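Side-chain contact in BIFUNCTIONAL PROTEIN Proline utilization A (PutA) (Corynebacterium freiburgense, PDB 5UX5), which oxidises proline to glutamate in two steps, pairing an FAD-dependent proline dehydrogenase with an NAD-dependent aldehyde dehydrogenase in a single chain: residues E674-F679 / M686-E691. Numbering follows the deposited sequence.
Sequences ETASLF and MNIHAE. With NAD (nicotinamide-adenine-dinucleotide), chain F.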
# COMPACT_ATOMS: atom_id res chain seq x y z
N GLU A 674 -28.66 5.78 -2.34
CA GLU A 674 -30.09 5.75 -2.02
C GLU A 674 -30.36 6.30 -0.62
O GLU A 674 -31.41 6.90 -0.36
CB GLU A 674 -30.63 4.32 -2.12
CG GLU A 674 -30.47 3.67 -3.50
CD GLU A 674 -29.05 3.20 -3.80
OE1 GLU A 674 -28.44 2.55 -2.92
OE2 GLU A 674 -28.55 3.47 -4.91
N THR A 675 -29.41 6.09 0.29
CA THR A 675 -29.52 6.64 1.63
C THR A 675 -29.37 8.16 1.63
O THR A 675 -30.09 8.86 2.35
CB THR A 675 -28.47 5.97 2.51
OG1 THR A 675 -28.78 4.57 2.57
CG2 THR A 675 -28.45 6.54 3.89
N ALA A 676 -28.46 8.69 0.81
CA ALA A 676 -28.32 10.13 0.72
C ALA A 676 -29.58 10.77 0.18
O ALA A 676 -30.02 11.80 0.71
CB ALA A 676 -27.11 10.49 -0.14
N SER A 677 -30.20 10.18 -0.85
CA SER A 677 -31.47 10.73 -1.35
C SER A 677 -32.57 10.62 -0.30
O SER A 677 -33.42 11.52 -0.17
CB SER A 677 -31.92 10.05 -2.65
OG SER A 677 -31.40 8.74 -2.76
N LEU A 678 -32.56 9.53 0.47
CA LEU A 678 -33.54 9.36 1.53
C LEU A 678 -33.46 10.49 2.54
O LEU A 678 -34.45 11.19 2.78
CB LEU A 678 -33.30 8.02 2.22
CG LEU A 678 -34.26 7.66 3.34
CD1 LEU A 678 -35.58 7.23 2.78
CD2 LEU A 678 -33.63 6.59 4.18
N PHE A 679 -32.27 10.70 3.13
CA PHE A 679 -32.08 11.74 4.13
C PHE A 679 -32.50 13.09 3.59
O PHE A 679 -33.27 13.82 4.22
CB PHE A 679 -30.60 11.80 4.57
CG PHE A 679 -30.12 10.60 5.37
CD1 PHE A 679 -30.96 9.56 5.70
CD2 PHE A 679 -28.79 10.55 5.80
CE1 PHE A 679 -30.49 8.46 6.46
CE2 PHE A 679 -28.32 9.48 6.56
CZ PHE A 679 -29.17 8.43 6.89
N MET A 686 -30.86 20.69 3.15
CA MET A 686 -29.79 20.37 4.09
C MET A 686 -28.43 20.35 3.41
O MET A 686 -28.28 19.98 2.24
CB MET A 686 -30.06 19.02 4.76
CG MET A 686 -29.85 17.82 3.83
SD MET A 686 -29.71 16.14 4.54
CE MET A 686 -31.13 16.02 5.62
N ASN A 687 -27.43 20.78 4.15
CA ASN A 687 -26.04 20.54 3.81
C ASN A 687 -25.69 19.08 4.07
O ASN A 687 -25.74 18.61 5.22
CB ASN A 687 -25.16 21.44 4.66
CG ASN A 687 -25.36 22.85 4.35
OD1 ASN A 687 -25.32 23.24 3.19
ND2 ASN A 687 -25.63 23.64 5.37
N ILE A 688 -25.30 18.37 3.03
CA ILE A 688 -24.88 16.99 3.16
C ILE A 688 -23.64 16.81 2.33
O ILE A 688 -23.59 17.26 1.18
CB ILE A 688 -26.00 16.03 2.72
CG1 ILE A 688 -25.53 14.57 2.93
CG2 ILE A 688 -26.46 16.38 1.29
CD1 ILE A 688 -26.64 13.55 2.94
N HIS A 689 -22.63 16.15 2.89
CA HIS A 689 -21.42 15.79 2.16
C HIS A 689 -21.28 14.27 2.21
O HIS A 689 -21.01 13.71 3.28
CB HIS A 689 -20.23 16.46 2.81
CG HIS A 689 -20.44 17.91 3.02
ND1 HIS A 689 -20.11 18.84 2.07
CD2 HIS A 689 -21.02 18.59 4.04
CE1 HIS A 689 -20.42 20.04 2.51
NE2 HIS A 689 -20.98 19.92 3.70
N ALA A 690 -21.51 13.60 1.09
CA ALA A 690 -21.64 12.15 1.08
C ALA A 690 -20.67 11.49 0.12
O ALA A 690 -20.52 11.93 -1.03
CB ALA A 690 -23.07 11.74 0.73
N GLU A 691 -20.01 10.45 0.59
CA GLU A 691 -19.19 9.55 -0.22
C GLU A 691 -20.00 8.26 -0.37
O GLU A 691 -20.45 7.69 0.63
CB GLU A 691 -17.82 9.34 0.43
PA NAD F . -26.42 2.87 4.44
O1A NAD F . -26.17 3.83 3.22
O2A NAD F . -27.87 2.30 4.38
O5B NAD F . -26.29 3.67 5.78
C5B NAD F . -25.07 4.18 6.27
C4B NAD F . -25.30 4.92 7.59
O4B NAD F . -26.50 5.70 7.60
C3B NAD F . -25.33 3.98 8.75
O3B NAD F . -24.85 4.59 9.90
C2B NAD F . -26.78 3.73 8.78
O2B NAD F . -27.23 3.06 9.91
C1B NAD F . -27.32 5.11 8.59
N9A NAD F . -28.73 5.10 8.21
C8A NAD F . -29.28 4.56 7.06
N7A NAD F . -30.61 4.75 7.06
C5A NAD F . -31.00 5.44 8.22
C6A NAD F . -32.20 5.91 8.74
N6A NAD F . -33.46 5.72 8.06
N1A NAD F . -32.20 6.56 9.92
C2A NAD F . -31.06 6.77 10.62
N3A NAD F . -29.86 6.33 10.14
C4A NAD F . -29.80 5.67 8.96
O3 NAD F . -25.26 1.77 4.37
PN NAD F . -25.34 0.20 4.71
O1N NAD F . -26.73 -0.33 4.99
O2N NAD F . -24.62 -0.02 6.01
O5D NAD F . -24.66 -0.55 3.45
C5D NAD F . -25.25 -0.35 2.18
C4D NAD F . -24.32 -0.36 0.96
O4D NAD F . -23.35 0.67 0.93
C3D NAD F . -23.50 -1.58 0.72
O3D NAD F . -24.23 -2.71 0.42
C2D NAD F . -22.79 -1.10 -0.48
O2D NAD F . -23.48 -1.49 -1.62
C1D NAD F . -22.71 0.40 -0.29
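Ala676, on the helix face turned to the strand, meets two side chains of 686-691: its CB lies 4.3 Å from CB of Ala690 and 4.4 Å from CD1 of Ile688. Ile688 delivers that methyl through an extended chain, with CG1 anti to the backbone N (chi1 -178°) and CD1 reaching toward the helix. One turn further along the helix, Phe679 is met by Met686, whose chain bends at the thioether (chi3 50°) and brings CE against the Phe679 backbone, 3.4 Å from the carbonyl O and 4.4 Å from CB. No hydrogen bond crosses between the segments, so apolar packing joins them.

The helix meets the cofactor through Thr675 and Phe679. Thr675 OG1 donates a hydrogen bond of 2.8 Å to O1A of the NAD pyrophosphate. Although CB of Phe679 points to the strand, its ring swings away to the adenine: the CE1-CZ edge points at the adenine face with the two planes nearly perpendicular, a T-shaped (edge-to-face) contact with CZ 3.5 Å from C4A, while CG2 of Thr675 covers one phenyl face, offset toward the rim.

This is the second half of a beta-alpha-beta unit in the Rossmann-type NAD-binding domain of the aldehyde dehydrogenase module. Helix 673-682 packs between the cofactor and strand 687-691, which pairs in parallel with strand 666-670 and antiparallel with strand 894-895; Leu669 and Val895 extend the apolar floor beneath Ala676.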